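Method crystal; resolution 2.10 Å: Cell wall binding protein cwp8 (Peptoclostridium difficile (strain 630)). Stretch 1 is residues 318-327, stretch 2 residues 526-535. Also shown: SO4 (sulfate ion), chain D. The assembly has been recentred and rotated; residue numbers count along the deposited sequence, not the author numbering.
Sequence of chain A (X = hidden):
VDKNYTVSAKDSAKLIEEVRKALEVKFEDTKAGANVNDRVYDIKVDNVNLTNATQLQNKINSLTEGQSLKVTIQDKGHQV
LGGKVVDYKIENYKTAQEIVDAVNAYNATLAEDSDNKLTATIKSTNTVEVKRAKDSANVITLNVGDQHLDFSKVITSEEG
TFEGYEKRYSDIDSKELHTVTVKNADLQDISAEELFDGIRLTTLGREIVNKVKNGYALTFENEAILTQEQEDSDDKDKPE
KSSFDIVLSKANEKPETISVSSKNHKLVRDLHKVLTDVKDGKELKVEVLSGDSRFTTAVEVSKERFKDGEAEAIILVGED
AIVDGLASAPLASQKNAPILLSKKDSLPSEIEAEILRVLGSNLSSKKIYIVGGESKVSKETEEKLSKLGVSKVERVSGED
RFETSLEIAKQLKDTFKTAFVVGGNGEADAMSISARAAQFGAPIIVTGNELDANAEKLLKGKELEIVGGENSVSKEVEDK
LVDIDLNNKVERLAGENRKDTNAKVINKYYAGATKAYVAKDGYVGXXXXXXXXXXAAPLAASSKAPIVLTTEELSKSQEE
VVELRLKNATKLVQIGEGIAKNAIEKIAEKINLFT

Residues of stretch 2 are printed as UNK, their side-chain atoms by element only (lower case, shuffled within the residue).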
# COMPACT_ATOMS: atom_id res chain seq x y z
N GLY A 318 30.60 14.91 -1.84
CA GLY A 318 30.99 13.58 -1.37
C GLY A 318 29.84 13.03 -0.50
O GLY A 318 29.14 13.81 0.18
N GLU A 319 29.63 11.71 -0.54
CA GLU A 319 28.56 11.05 0.18
C GLU A 319 28.47 11.35 1.66
O GLU A 319 27.42 11.21 2.23
CB GLU A 319 28.71 9.54 0.04
CG GLU A 319 30.10 9.07 0.51
CD GLU A 319 30.28 7.55 0.36
OE1 GLU A 319 31.44 7.09 0.22
OE2 GLU A 319 29.25 6.83 0.39
N ASP A 320 29.57 11.72 2.28
CA ASP A 320 29.65 12.01 3.70
C ASP A 320 29.94 13.51 4.00
O ASP A 320 30.07 13.89 5.16
CB ASP A 320 30.79 11.18 4.32
CG ASP A 320 30.71 9.70 4.06
OD1 ASP A 320 29.59 9.13 4.17
OD2 ASP A 320 31.76 9.10 3.75
N ALA A 321 30.04 14.32 2.97
CA ALA A 321 30.39 15.75 3.06
C ALA A 321 29.22 16.60 3.48
O ALA A 321 28.65 17.40 2.71
CB ALA A 321 30.92 16.22 1.71
N ILE A 322 28.88 16.48 4.74
CA ILE A 322 27.73 17.19 5.28
C ILE A 322 27.92 18.68 5.19
O ILE A 322 26.98 19.38 4.75
CB ILE A 322 27.49 16.73 6.74
CG1 ILE A 322 27.29 15.24 6.72
CG2 ILE A 322 26.32 17.44 7.35
CD1 ILE A 322 26.08 14.85 5.80
N VAL A 323 29.11 19.20 5.57
CA VAL A 323 29.19 20.68 5.52
C VAL A 323 29.16 21.24 4.09
O VAL A 323 28.49 22.26 3.87
CB VAL A 323 30.43 21.19 6.30
CG1 VAL A 323 30.73 22.65 5.95
CG2 VAL A 323 30.20 21.05 7.80
N ASP A 324 29.86 20.62 3.14
CA ASP A 324 29.86 21.14 1.79
C ASP A 324 28.45 21.03 1.25
O ASP A 324 27.97 21.92 0.54
CB ASP A 324 30.81 20.32 0.89
CG ASP A 324 32.21 20.15 1.44
OD1 ASP A 324 32.63 20.98 2.26
OD2 ASP A 324 32.89 19.17 1.03
N GLY A 325 27.79 19.91 1.58
CA GLY A 325 26.43 19.72 1.13
C GLY A 325 25.42 20.72 1.67
O GLY A 325 24.67 21.29 0.90
N LEU A 326 25.38 20.94 2.99
CA LEU A 326 24.35 21.84 3.54
C LEU A 326 24.62 23.23 3.02
O LEU A 326 23.67 23.95 2.67
CB LEU A 326 24.30 21.78 5.09
CG LEU A 326 25.46 22.41 5.87
CD1 LEU A 326 25.23 23.90 6.05
CD2 LEU A 326 25.53 21.79 7.27
N ALA A 327 25.95 23.62 2.94
CA ALA A 327 26.32 24.94 2.36
C ALA A 327 25.93 24.98 0.86
O ALA A 327 25.68 26.07 0.32
CB ALA A 327 27.82 25.16 2.52
N UNK A 526 24.90 8.78 13.72
CA UNK A 526 25.87 9.88 13.54
C UNK A 526 25.46 10.93 12.50
O UNK A 526 24.47 10.78 11.77
N UNK A 527 26.25 12.01 12.41
CA UNK A 527 26.03 13.17 11.52
C UNK A 527 25.99 12.87 9.99
O UNK A 527 25.27 13.59 9.23
c UNK A 527 27.04 14.24 11.88
n UNK A 527 27.40 15.95 13.67
c UNK A 527 26.68 14.93 13.23
o UNK A 527 25.70 14.55 13.91
N UNK A 528 26.68 11.82 9.55
CA UNK A 528 26.56 11.43 8.16
C UNK A 528 25.10 11.23 7.77
O UNK A 528 24.75 11.39 6.58
N UNK A 529 24.18 10.93 8.77
CA UNK A 529 22.77 10.71 8.41
C UNK A 529 22.02 12.05 8.08
O UNK A 529 20.84 12.03 7.71
n UNK A 529 23.35 7.10 7.88
o UNK A 529 21.20 7.62 7.89
c UNK A 529 22.54 8.49 9.64
c UNK A 529 22.29 7.73 8.37
c UNK A 529 22.05 9.95 9.55
N UNK A 530 22.69 13.16 8.23
CA UNK A 530 22.12 14.46 7.88
C UNK A 530 22.12 14.62 6.37
O UNK A 530 21.57 15.62 5.84
c UNK A 530 22.93 15.58 8.54
c UNK A 530 22.60 15.68 10.08
c UNK A 530 23.64 16.73 10.57
c UNK A 530 21.16 16.26 10.39
N UNK A 531 22.67 13.62 5.65
CA UNK A 531 22.72 13.80 4.18
C UNK A 531 21.34 13.90 3.56
O UNK A 531 21.16 14.61 2.58
c UNK A 531 23.51 12.62 3.56
c UNK A 531 23.61 12.80 2.02
c UNK A 531 22.81 11.30 3.91
N UNK A 532 20.33 13.20 4.12
CA UNK A 532 18.99 13.28 3.53
C UNK A 532 18.45 14.76 3.60
O UNK A 532 17.86 15.28 2.65
c UNK A 532 18.04 12.29 4.25
o UNK A 532 17.78 9.96 4.54
o UNK A 532 19.08 10.56 2.90
c UNK A 532 18.32 10.82 3.89
N UNK A 533 18.62 15.35 4.75
CA UNK A 533 18.25 16.66 5.04
C UNK A 533 18.91 17.59 3.97
O UNK A 533 18.22 18.39 3.36
c UNK A 533 18.70 17.04 6.44
N UNK A 534 20.23 17.46 3.76
CA UNK A 534 20.92 18.30 2.82
C UNK A 534 20.46 18.02 1.35
O UNK A 534 20.29 18.98 0.64
c UNK A 534 24.35 16.73 3.25
c UNK A 534 23.16 17.13 2.40
c UNK A 534 23.56 17.59 0.96
c UNK A 534 22.46 18.23 3.08
N UNK A 535 20.16 16.77 0.91
CA UNK A 535 19.67 16.69 -0.50
C UNK A 535 18.27 17.29 -0.64
O UNK A 535 17.96 17.83 -1.70
o UNK A 535 18.87 14.42 -0.19
c UNK A 535 21.03 14.65 -1.19
c UNK A 535 19.63 15.25 -1.03
S SO4 D . 22.83 5.01 4.02
O1 SO4 D . 23.64 5.35 5.22
O2 SO4 D . 22.62 3.66 3.92
O3 SO4 D . 23.46 5.40 2.83
O4 SO4 D . 21.48 5.72 4.11

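Position 526 has no side-chain atoms, and nothing of stretch 1 lies near it. Its phi of 85° and psi of 173° would jam a CB against the preceding carbonyl oxygen, so it is Gly526.

Position 527 carries two carbons, the second bearing one oxygen and one nitrogen: a short amide, Asn527. Both polar atoms are hydrogen-bonded elsewhere in the structure, so the amide is satisfied; the backbone meets stretch 1, with Asn527 O 3.6 Å from Ile322 CG1.

Position 528 again lacks side-chain atoms and is Gly528. A CB would have room here, so the contact with stretch 1 does not demand glycine; the carbonyl supplies the contact, Gly528 O lying 3.8 Å from Ile322 CD1.

Position 529 has three carbons, the third bearing one oxygen and one nitrogen: the longer amide, Gln529. Its CA-to-CB bond points away from stretch 1, and the extra length suits a polar task: Gln529 NE2 donates a hydrogen bond to O1 of the sulfate, 3.2 Å away, an ion probably taken from the crystallisation liquor.

Position 530 shows four carbons forked at the second, the mark of Leu530. Buried, with its CA-to-CB bond toward stretch 1, it places its CB 4.0 Å from Ile322 CG2, an apolar contact fitting an aliphatic residue.

Position 531 has one carbon carrying two more, hence Val531. This compact branched side chain is buried, its CB 4.1 Å from Ile322 CD1 and its CG2 4.1 Å from Glu319 O.

Position 532 has two carbons, the second with two oxygens: a carboxylate, Asp532. Though buried, it is out of reach of stretch 1, consistent with its polar side chain.

Position 533 has a single carbon and is Ala533, buried and likewise out of reach; its one methyl suits a helix, which alanine favours.

Position 534 has four carbons forked at the second, and its CA-to-CB bond points toward stretch 1. This is Leu534, whose CD2 lies 3.6 Å from Ile322 CD1 and whose CD1 lies 3.6 Å from Gly325 CA. A CB on Gly325 would come within 2.6 Å of Leu534 CD1, so the bare glycine makes space for the leucine.

Position 535 has one carbon bearing an oxygen and another carbon: Thr535. Buried, its CA-to-CB bond pointing away, its polar side chain stays outside the apolar contact.

The contact is apolar packing, without a hydrogen bond between the stretches. Two helices run nearly parallel, at 24° and 8.9 Å at closest approach. Ile322 reaches the 3-10 backbone and the side chains of Leu530, Val531 and Leu534, while Leu534 packs against Ile322, Gly325 and Leu326.

Stretch 2 526-535: GNGQLVDALT
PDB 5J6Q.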